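Local coordinates for VgrG protein (PDB 4E1F) that cross-links G-actin as the toxin domain of a Vibrio cholerae VgrG protein and binds ADP with manganese, at residues D15-F20 against V92-E97; I27-A32 against I166-S171. The protein carries 1 engineered substitution. All coordinates share one frame; numbering follows the deposited sequence.

Both contacts involve the ADP site, from different distances. Interaction 1 (15-20 with 92-97) builds the wall of the pocket around the adenine and ribose, while interaction 2 (27-32 with 166-171) starts beside the sugar at I27 and does its packing further along the same strand, away from the nucleotide. Their centres lie about 19 Å apart. They meet where strands 24-30 and 85-97 run side by side: S93 OG sits 2.9 Å from I27 N, a probable hydrogen bond, and V92 CG1 packs 4.2 Å from the CG of engineered Q28. The ribose bridges them too, with O2' bonded to S93 O and O3' weakly to I27 O.

Interaction 1 of 2, residues D15-F20 against V92-E97; sequences DFPTHF and VSYPCE. With ADP (adenosine-5'-diphosphate), chain B.
The adenosine end of the ADP pocket is walled by this contact, in which F16 and F20 lean on the end of strand 85-97 with no hydrogen bond between the segments. P95 touches both phenylalanines: its CD lies 3.5 Å from F16 CD1, and its CG 3.7 Å from F20 CE2. F16 also turns an edge toward the face of Y94 in an offset edge-to-face pair, planes 75° apart, and its CZ meets V92 CG1 with the methyl near the ring plane. With CG beside the backbone N (chi1 -62°), the F16 ring presents one face to the nucleotide, where ADP C8 stands 3.6 Å above the ring plane. P95 packs its CG 3.6 Å from ADP C5. The ribose O2' donates a hydrogen bond to S93 O at 2.7 Å. Further along, F20 CZ comes 3.2 Å from P95 O, and ADP N6 lies at the edge of the F20 ring. Y94 OH is hydrogen-bonded to P14 O, just before D15. An apolar set of aromatic and proline side chains thus forms the adenosine-facing wall of the ADP pocket, with S93 O as the acceptor this contact supplies for the sugar.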
ATOM      1  N   ASP A  15       1.433   4.690  14.991  1.00 40.87           N
ATOM      2  CA  ASP A  15       2.041   4.005  13.849  1.00 39.83           C
ATOM      3  C   ASP A  15       1.326   2.661  13.743  1.00 38.61           C
ATOM      4  O   ASP A  15       0.850   2.148  14.755  1.00 37.67           O
ATOM      5  CB  ASP A  15       3.535   3.729  14.096  1.00 42.54           C
ATOM      6  CG  ASP A  15       4.418   4.955  14.118  1.00 58.99           C
ATOM      7  OD1 ASP A  15       4.456   5.680  13.092  1.00 60.00           O
ATOM      8  OD2 ASP A  15       5.129   5.155  15.128  1.00 67.46           O
ATOM      9  N   PHE A  16       1.271   2.077  12.547  1.00 32.61           N
ATOM     10  CA  PHE A  16       0.637   0.776  12.378  1.00 31.58           C
ATOM     11  C   PHE A  16       1.275  -0.273  13.317  1.00 35.32           C
ATOM     12  O   PHE A  16       2.506  -0.291  13.441  1.00 35.90           O
ATOM     13  CB  PHE A  16       0.805   0.260  10.920  1.00 32.36           C
ATOM     14  CG  PHE A  16       0.202   1.069   9.790  1.00 33.10           C
ATOM     15  CD1 PHE A  16      -1.146   1.412   9.798  1.00 34.87           C
ATOM     16  CD2 PHE A  16       0.965   1.415   8.677  1.00 35.65           C
ATOM     17  CE1 PHE A  16      -1.715   2.119   8.730  1.00 35.89           C
ATOM     18  CE2 PHE A  16       0.394   2.122   7.603  1.00 38.23           C
ATOM     19  CZ  PHE A  16      -0.938   2.489   7.649  1.00 35.63           C
ATOM     20  N   PRO A  17       0.491  -1.203  13.926  1.00 28.72           N
ATOM     21  CA  PRO A  17       1.140  -2.343  14.592  1.00 27.02           C
ATOM     22  C   PRO A  17       1.907  -3.116  13.492  1.00 27.51           C
ATOM     23  O   PRO A  17       1.484  -3.098  12.333  1.00 24.97           O
ATOM     24  CB  PRO A  17      -0.030  -3.176  15.105  1.00 28.66           C
ATOM     25  CG  PRO A  17      -1.188  -2.771  14.314  1.00 33.61           C
ATOM     26  CD  PRO A  17      -0.978  -1.367  13.868  1.00 29.20           C
ATOM     27  N   THR A  18       3.053  -3.720  13.829  1.00 23.31           N
ATOM     28  CA  THR A  18       3.936  -4.430  12.888  1.00 22.35           C
ATOM     29  C   THR A  18       3.788  -5.953  12.909  1.00 25.06           C
ATOM     30  O   THR A  18       3.988  -6.597  11.872  1.00 24.46           O
ATOM     31  CB  THR A  18       5.414  -4.051  13.130  1.00 27.11           C
ATOM     32  OG1 THR A  18       5.740  -4.318  14.499  1.00 27.56           O
ATOM     33  CG2 THR A  18       5.709  -2.593  12.810  1.00 25.81           C
ATOM     34  N   HIS A  19       3.450  -6.529  14.092  1.00 19.97           N
ATOM     35  CA  HIS A  19       3.323  -7.987  14.265  1.00 19.20           C
ATOM     36  C   HIS A  19       1.901  -8.552  14.271  1.00 22.01           C
ATOM     37  O   HIS A  19       1.032  -8.041  14.979  1.00 22.35           O
ATOM     38  CB  HIS A  19       4.045  -8.446  15.548  1.00 19.98           C
ATOM     39  CG  HIS A  19       4.132  -9.946  15.642  1.00 23.03           C
ATOM     40  ND1 HIS A  19       5.169 -10.651  15.029  1.00 24.45           N
ATOM     41  CD2 HIS A  19       3.262 -10.829  16.185  1.00 24.29           C
ATOM     42  CE1 HIS A  19       4.903 -11.927  15.247  1.00 24.12           C
ATOM     43  NE2 HIS A  19       3.763 -12.084  15.939  1.00 24.43           N
ATOM     44  N   PHE A  20       1.699  -9.675  13.565  1.00 18.37           N
ATOM     45  CA  PHE A  20       0.441 -10.438  13.523  1.00 17.91           C
ATOM     46  C   PHE A  20       0.743 -11.921  13.618  1.00 24.85           C
ATOM     47  O   PHE A  20       1.763 -12.359  13.086  1.00 23.34           O
ATOM     48  CB  PHE A  20      -0.403 -10.122  12.269  1.00 19.48           C
ATOM     49  CG  PHE A  20      -0.965  -8.724  12.352  1.00 20.87           C
ATOM     50  CD1 PHE A  20      -2.079  -8.453  13.137  1.00 24.14           C
ATOM     51  CD2 PHE A  20      -0.311  -7.658  11.739  1.00 22.54           C
ATOM     52  CE1 PHE A  20      -2.540  -7.144  13.292  1.00 25.69           C
ATOM     53  CE2 PHE A  20      -0.777  -6.351  11.884  1.00 25.73           C
ATOM     54  CZ  PHE A  20      -1.892  -6.102  12.653  1.00 24.75           C
ATOM     55  N   VAL A  92      -7.474   5.128   5.975  1.00 12.76           N
ATOM     56  CA  VAL A  92      -6.434   4.080   5.971  1.00 13.07           C
ATOM     57  C   VAL A  92      -6.495   3.257   7.258  1.00 15.63           C
ATOM     58  O   VAL A  92      -6.159   3.739   8.337  1.00 14.50           O
ATOM     59  CB  VAL A  92      -5.018   4.675   5.730  1.00 16.10           C
ATOM     60  CG1 VAL A  92      -3.995   3.559   5.549  1.00 15.84           C
ATOM     61  CG2 VAL A  92      -5.009   5.605   4.516  1.00 15.89           C
ATOM     62  N   SER A  93      -6.966   2.024   7.153  1.00 12.52           N
ATOM     63  CA  SER A  93      -7.149   1.215   8.345  1.00 13.07           C
ATOM     64  C   SER A  93      -5.834   0.788   8.943  1.00 19.39           C
ATOM     65  O   SER A  93      -4.815   0.707   8.235  1.00 16.90           O
ATOM     66  CB  SER A  93      -8.021  -0.004   8.046  1.00 14.54           C
ATOM     67  OG  SER A  93      -7.230  -1.001   7.415  1.00 19.27           O
ATOM     68  N   TYR A  94      -5.859   0.533  10.257  1.00 16.30           N
ATOM     69  CA  TYR A  94      -4.743  -0.066  10.955  1.00 16.12           C
ATOM     70  C   TYR A  94      -4.915  -1.537  10.611  1.00 18.07           C
ATOM     71  O   TYR A  94      -6.065  -2.014  10.596  1.00 16.28           O
ATOM     72  CB  TYR A  94      -4.873   0.178  12.463  1.00 15.85           C
ATOM     73  CG  TYR A  94      -4.454   1.585  12.811  1.00 17.49           C
ATOM     74  CD1 TYR A  94      -5.370   2.635  12.781  1.00 18.04           C
ATOM     75  CD2 TYR A  94      -3.121   1.890  13.080  1.00 19.11           C
ATOM     76  CE1 TYR A  94      -4.980   3.946  13.047  1.00 16.86           C
ATOM     77  CE2 TYR A  94      -2.722   3.199  13.357  1.00 20.15           C
ATOM     78  CZ  TYR A  94      -3.662   4.220  13.366  1.00 22.71           C
ATOM     79  OH  TYR A  94      -3.279   5.508  13.643  1.00 20.88           O
ATOM     80  N   PRO A  95      -3.825  -2.266  10.259  1.00 15.79           N
ATOM     81  CA  PRO A  95      -3.996  -3.671   9.861  1.00 15.66           C
ATOM     82  C   PRO A  95      -4.566  -4.534  10.993  1.00 19.68           C
ATOM     83  O   PRO A  95      -4.398  -4.194  12.173  1.00 19.25           O
ATOM     84  CB  PRO A  95      -2.575  -4.100   9.503  1.00 17.45           C
ATOM     85  CG  PRO A  95      -1.673  -3.163  10.258  1.00 21.15           C
ATOM     86  CD  PRO A  95      -2.396  -1.868  10.207  1.00 16.46           C
ATOM     87  N   CYS A  96      -5.237  -5.636  10.630  1.00 14.65           N
ATOM     88  CA  CYS A  96      -5.775  -6.604  11.581  1.00 16.24           C
ATOM     89  C   CYS A  96      -5.510  -7.991  11.012  1.00 20.59           C
ATOM     90  O   CYS A  96      -4.997  -8.094   9.890  1.00 18.03           O
ATOM     91  CB  CYS A  96      -7.264  -6.369  11.832  1.00 17.11           C
ATOM     92  SG  CYS A  96      -8.325  -6.602  10.386  1.00 21.38           S
ATOM     93  N   GLU A  97      -5.810  -9.052  11.798  1.00 15.96           N
ATOM     94  CA  GLU A  97      -5.690 -10.429  11.333  1.00 16.44           C
ATOM     95  C   GLU A  97      -6.761 -10.659  10.278  1.00 22.07           C
ATOM     96  O   GLU A  97      -7.909 -10.228  10.463  1.00 22.61           O
ATOM     97  CB  GLU A  97      -5.887 -11.415  12.493  1.00 17.81           C
ATOM     98  CG  GLU A  97      -4.889 -11.193  13.625  1.00 26.50           C
ATOM     99  CD  GLU A  97      -5.182 -11.896  14.938  1.00 43.99           C
ATOM    100  OE1 GLU A  97      -4.831 -11.338  16.004  1.00 39.78           O
ATOM    101  OE2 GLU A  97      -5.747 -13.012  14.904  1.00 36.06           O
TER
HETATM  102  PB  ADP B 401       1.258   6.251   1.527  1.00 75.11           P
HETATM  103  O1B ADP B 401       1.258   6.934   2.889  1.00 75.80           O
HETATM  104  O2B ADP B 401       2.686   6.330   0.980  1.00 75.78           O
HETATM  105  O3B ADP B 401       0.345   7.122   0.593  1.00 75.95           O
HETATM  106  PA  ADP B 401      -0.078   3.981   2.794  1.00 60.91           P
HETATM  107  O1A ADP B 401       0.689   4.249   4.047  1.00 61.94           O
HETATM  108  O2A ADP B 401      -1.434   4.685   2.898  1.00 60.90           O
HETATM  109  O3A ADP B 401       0.756   4.724   1.637  1.00 69.65           O
HETATM  110  O5' ADP B 401      -0.340   2.367   2.678  1.00 48.47           O
HETATM  111  C5' ADP B 401      -0.672   1.568   3.866  1.00 35.57           C
HETATM  112  C4' ADP B 401      -1.560   0.329   3.804  1.00 28.14           C
HETATM  113  O4' ADP B 401      -0.811  -0.850   4.227  1.00 24.94           O
HETATM  114  C3' ADP B 401      -2.817   0.324   4.696  1.00 25.28           C
HETATM  115  O3' ADP B 401      -3.931  -0.376   4.148  1.00 22.31           O
HETATM  116  C2' ADP B 401      -2.349  -0.440   5.932  1.00 22.30           C
HETATM  117  O2' ADP B 401      -3.341  -1.022   6.776  1.00 22.10           O
HETATM  118  C1' ADP B 401      -1.528  -1.515   5.260  1.00 23.10           C
HETATM  119  N9  ADP B 401      -0.617  -2.271   6.143  1.00 20.17           N
HETATM  120  C8  ADP B 401       0.350  -1.742   6.945  1.00 18.43           C
HETATM  121  N7  ADP B 401       0.942  -2.635   7.710  1.00 19.23           N
HETATM  122  C5  ADP B 401       0.332  -3.827   7.362  1.00 16.76           C
HETATM  123  C6  ADP B 401       0.523  -5.163   7.793  1.00 18.05           C
HETATM  124  N6  ADP B 401       1.477  -5.529   8.669  1.00 19.10           N
HETATM  125  N1  ADP B 401      -0.269  -6.124   7.260  1.00 14.79           N
HETATM  126  C2  ADP B 401      -1.175  -5.764   6.343  1.00 14.08           C
HETATM  127  N3  ADP B 401      -1.418  -4.551   5.840  1.00 15.55           N
HETATM  128  C4  ADP B 401      -0.639  -3.622   6.395  1.00 16.83           C

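Interaction 2 of 2, residues I27-A32 against I166-S171; sequences IQNELA and ITMTPS. Engineered in segment 27-32: Q28 (natural residue Glu). With ADP (adenosine-5'-diphosphate), chain B.
A32 and T167 form a single antiparallel bridge, a hydrogen-bonded pair with CA atoms 5.3 Å apart, where the chain leaving strand 24-30 meets the loop 166-171. A32 N donates to T167 O at 2.9 Å in a nearly straight bond (173°), while the return bond from T167 N to A32 O is weak. The same T167 O receives a CA-H...O contact from L31.

Side chains extend the join to one side of this bridge. N29, with CG anti to its own backbone N (chi1 -176°), sends its amide across the M168 chain at about a right angle. There ND2 makes a weak hydrogen bond to M168 SD, 3.1 Å away. The bend of M168 at chi3 (79°) carries its terminal methyl toward L31, and the two side chains run alongside each other, M168 CE 3.8 Å from L31 CD2. The other L31 branch, CD1, meets I166 CG2 at 4.1 Å. On the amide's oxygen side a water links the segments: it lies 2.6 Å from N29 OD1, also close to E30 O, and accepts from T169 N at 3.0 Å. N29 OD1 has a second partner in Q173 NE2, so both ends of this buried amide are engaged.

Back along the strand, I27 borders the ribose of ADP. Helix 101-124 packs against N29, L31, I166 and M168 through M111, F118, I122 and A115, and strands 85-97 and 173-180 flank strand 24-30 as antiparallel neighbours.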
ATOM      1  N   ILE A  27      -6.867  -1.902   4.663  1.00 14.97           N
ATOM      2  CA  ILE A  27      -7.695  -1.329   3.595  1.00 15.31           C
ATOM      3  C   ILE A  27      -7.470   0.178   3.455  1.00 19.77           C
ATOM      4  O   ILE A  27      -7.173   0.863   4.444  1.00 19.29           O
ATOM      5  CB  ILE A  27      -9.218  -1.694   3.722  1.00 19.12           C
ATOM      6  CG1 ILE A  27      -9.858  -1.124   5.026  1.00 19.43           C
ATOM      7  CG2 ILE A  27      -9.446  -3.224   3.573  1.00 19.02           C
ATOM      8  CD1 ILE A  27     -11.415  -1.118   5.074  1.00 22.36           C
ATOM      9  N   GLN A  28      -7.602   0.691   2.223  1.00 16.53           N
ATOM     10  CA  GLN A  28      -7.489   2.118   1.906  1.00 15.62           C
ATOM     11  C   GLN A  28      -8.760   2.510   1.188  1.00 17.70           C
ATOM     12  O   GLN A  28      -9.190   1.797   0.277  1.00 16.67           O
ATOM     13  CB  GLN A  28      -6.305   2.341   0.989  1.00 17.29           C
ATOM     14  CG  GLN A  28      -4.964   2.294   1.688  1.00 28.27           C
ATOM     15  CD  GLN A  28      -3.853   2.402   0.676  1.00 45.30           C
ATOM     16  OE1 GLN A  28      -3.426   3.510   0.290  1.00 40.45           O
ATOM     17  NE2 GLN A  28      -3.402   1.255   0.188  1.00 25.72           N
ATOM     18  N   ASN A  29      -9.406   3.607   1.632  1.00 13.57           N
ATOM     19  CA  ASN A  29     -10.704   3.998   1.101  1.00 13.88           C
ATOM     20  C   ASN A  29     -10.780   5.517   0.851  1.00 18.26           C
ATOM     21  O   ASN A  29     -10.898   6.317   1.798  1.00 16.48           O
ATOM     22  CB  ASN A  29     -11.772   3.515   2.110  1.00 16.59           C
ATOM     23  CG  ASN A  29     -13.218   3.735   1.735  1.00 46.36           C
ATOM     24  OD1 ASN A  29     -13.655   3.467   0.607  1.00 32.03           O
ATOM     25  ND2 ASN A  29     -14.022   4.122   2.720  1.00 40.09           N
ATOM     26  N   GLU A  30     -10.726   5.909  -0.433  1.00 17.68           N
ATOM     27  CA  GLU A  30     -10.801   7.319  -0.806  1.00 19.36           C
ATOM     28  C   GLU A  30     -12.256   7.804  -0.786  1.00 24.25           C
ATOM     29  O   GLU A  30     -13.130   7.145  -1.359  1.00 25.11           O
ATOM     30  CB  GLU A  30     -10.109   7.570  -2.150  1.00 21.57           C
ATOM     31  CG  GLU A  30      -9.789   9.031  -2.430  1.00 38.62           C
ATOM     32  CD  GLU A  30      -9.217   9.282  -3.813  1.00 66.00           C
ATOM     33  OE1 GLU A  30      -8.500  10.293  -3.986  1.00 55.43           O
ATOM     34  OE2 GLU A  30      -9.478   8.463  -4.724  1.00 70.21           O
ATOM     35  N   LEU A  31     -12.535   8.891  -0.047  1.00 18.92           N
ATOM     36  CA  LEU A  31     -13.898   9.410   0.051  1.00 18.78           C
ATOM     37  C   LEU A  31     -14.272  10.301  -1.104  1.00 23.93           C
ATOM     38  O   LEU A  31     -13.427  11.015  -1.644  1.00 22.69           O
ATOM     39  CB  LEU A  31     -14.100  10.181   1.364  1.00 18.29           C
ATOM     40  CG  LEU A  31     -13.904   9.411   2.657  1.00 22.67           C
ATOM     41  CD1 LEU A  31     -14.002  10.319   3.809  1.00 22.97           C
ATOM     42  CD2 LEU A  31     -14.896   8.245   2.791  1.00 25.50           C
ATOM     43  N   ALA A  32     -15.561  10.284  -1.471  1.00 22.24           N
ATOM     44  CA  ALA A  32     -16.088  11.189  -2.484  1.00 22.08           C
ATOM     45  C   ALA A  32     -17.006  12.181  -1.795  1.00 23.69           C
ATOM     46  O   ALA A  32     -17.655  11.837  -0.801  1.00 22.79           O
ATOM     47  CB  ALA A  32     -16.870  10.407  -3.532  1.00 23.83           C
ATOM     48  N   ILE A 166     -21.616  11.800   1.852  1.00 16.34           N
ATOM     49  CA  ILE A 166     -20.229  11.351   1.721  1.00 15.53           C
ATOM     50  C   ILE A 166     -20.238   9.856   1.489  1.00 20.00           C
ATOM     51  O   ILE A 166     -20.889   9.125   2.229  1.00 19.59           O
ATOM     52  CB  ILE A 166     -19.352  11.821   2.911  1.00 18.64           C
ATOM     53  CG1 ILE A 166     -19.387  13.392   3.033  1.00 19.81           C
ATOM     54  CG2 ILE A 166     -17.909  11.288   2.809  1.00 18.27           C
ATOM     55  CD1 ILE A 166     -19.145  14.200   1.781  1.00 21.17           C
ATOM     56  N   THR A 167     -19.609   9.419   0.392  1.00 18.49           N
ATOM     57  CA  THR A 167     -19.636   8.046  -0.070  1.00 18.13           C
ATOM     58  C   THR A 167     -18.231   7.491  -0.332  1.00 22.65           C
ATOM     59  O   THR A 167     -17.236   8.205  -0.319  1.00 21.16           O
ATOM     60  CB  THR A 167     -20.514   7.951  -1.351  1.00 22.32           C
ATOM     61  OG1 THR A 167     -19.857   8.630  -2.429  1.00 24.28           O
ATOM     62  CG2 THR A 167     -21.923   8.521  -1.159  1.00 19.36           C
ATOM     63  N   MET A 168     -18.192   6.190  -0.549  1.00 22.75           N
ATOM     64  CA  MET A 168     -17.038   5.371  -0.877  1.00 24.49           C
ATOM     65  C   MET A 168     -17.451   4.450  -2.032  1.00 32.77           C
ATOM     66  O   MET A 168     -18.627   4.054  -2.105  1.00 32.05           O
ATOM     67  CB  MET A 168     -16.537   4.605   0.355  1.00 27.19           C
ATOM     68  CG  MET A 168     -17.620   3.987   1.190  1.00 30.92           C
ATOM     69  SD  MET A 168     -17.089   3.687   2.875  1.00 34.02           S
ATOM     70  CE  MET A 168     -17.227   5.340   3.592  1.00 30.80           C
ATOM     71  N   THR A 169     -16.512   4.170  -2.972  1.00 31.02           N
ATOM     72  CA  THR A 169     -16.776   3.365  -4.179  1.00 30.88           C
ATOM     73  C   THR A 169     -15.586   2.445  -4.509  1.00 35.58           C
ATOM     74  O   THR A 169     -14.452   2.834  -4.212  1.00 35.60           O
ATOM     75  CB  THR A 169     -17.186   4.293  -5.348  1.00 40.32           C
ATOM     76  OG1 THR A 169     -17.719   3.524  -6.421  1.00 42.76           O
ATOM     77  CG2 THR A 169     -16.040   5.185  -5.860  1.00 37.36           C
ATOM     78  N   PRO A 170     -15.800   1.242  -5.116  1.00 32.44           N
ATOM     79  CA  PRO A 170     -14.659   0.346  -5.417  1.00 31.90           C
ATOM     80  C   PRO A 170     -13.466   0.992  -6.113  1.00 33.87           C
ATOM     81  O   PRO A 170     -12.334   0.624  -5.811  1.00 33.54           O
ATOM     82  CB  PRO A 170     -15.299  -0.756  -6.272  1.00 34.05           C
ATOM     83  CG  PRO A 170     -16.702  -0.846  -5.740  1.00 38.55           C
ATOM     84  CD  PRO A 170     -17.080   0.603  -5.504  1.00 34.03           C
ATOM     85  N   SER A 171     -13.705   1.978  -7.012  1.00 29.77           N
ATOM     86  CA  SER A 171     -12.613   2.680  -7.696  1.00 28.37           C
ATOM     87  C   SER A 171     -11.720   3.484  -6.713  1.00 28.40           C
ATOM     88  O   SER A 171     -10.561   3.741  -7.023  1.00 29.43           O
ATOM     89  CB  SER A 171     -13.125   3.537  -8.863  1.00 31.80           C
ATOM     90  OG  SER A 171     -13.829   4.709  -8.481  1.00 38.74           O
TER
HETATM   91  PB  ADP B 401       1.258   6.251   1.527  1.00 75.11           P
HETATM   92  O1B ADP B 401       1.258   6.934   2.889  1.00 75.80           O
HETATM   93  O2B ADP B 401       2.686   6.330   0.980  1.00 75.78           O
HETATM   94  O3B ADP B 401       0.345   7.122   0.593  1.00 75.95           O
HETATM   95  PA  ADP B 401      -0.078   3.981   2.794  1.00 60.91           P
HETATM   96  O1A ADP B 401       0.689   4.249   4.047  1.00 61.94           O
HETATM   97  O2A ADP B 401      -1.434   4.685   2.898  1.00 60.90           O
HETATM   98  O3A ADP B 401       0.756   4.724   1.637  1.00 69.65           O
HETATM   99  O5' ADP B 401      -0.340   2.367   2.678  1.00 48.47           O
HETATM  100  C5' ADP B 401      -0.672   1.568   3.866  1.00 35.57           C
HETATM  101  C4' ADP B 401      -1.560   0.329   3.804  1.00 28.14           C
HETATM  102  O4' ADP B 401      -0.811  -0.850   4.227  1.00 24.94           O
HETATM  103  C3' ADP B 401      -2.817   0.324   4.696  1.00 25.28           C
HETATM  104  O3' ADP B 401      -3.931  -0.376   4.148  1.00 22.31           O
HETATM  105  C2' ADP B 401      -2.349  -0.440   5.932  1.00 22.30           C
HETATM  106  O2' ADP B 401      -3.341  -1.022   6.776  1.00 22.10           O
HETATM  107  C1' ADP B 401      -1.528  -1.515   5.260  1.00 23.10           C
HETATM  108  N9  ADP B 401      -0.617  -2.271   6.143  1.00 20.17           N
HETATM  109  C8  ADP B 401       0.350  -1.742   6.945  1.00 18.43           C
HETATM  110  N7  ADP B 401       0.942  -2.635   7.710  1.00 19.23           N
HETATM  111  C5  ADP B 401       0.332  -3.827   7.362  1.00 16.76           C
HETATM  112  C6  ADP B 401       0.523  -5.163   7.793  1.00 18.05           C
HETATM  113  N6  ADP B 401       1.477  -5.529   8.669  1.00 19.10           N
HETATM  114  N1  ADP B 401      -0.269  -6.124   7.260  1.00 14.79           N
HETATM  115  C2  ADP B 401      -1.175  -5.764   6.343  1.00 14.08           C
HETATM  116  N3  ADP B 401      -1.418  -4.551   5.840  1.00 15.55           N
HETATM  117  C4  ADP B 401      -0.639  -3.622   6.395  1.00 16.83           C
HETATM  118  O   HOH W   1     -13.819   4.592  -1.691  1.00 24.13           O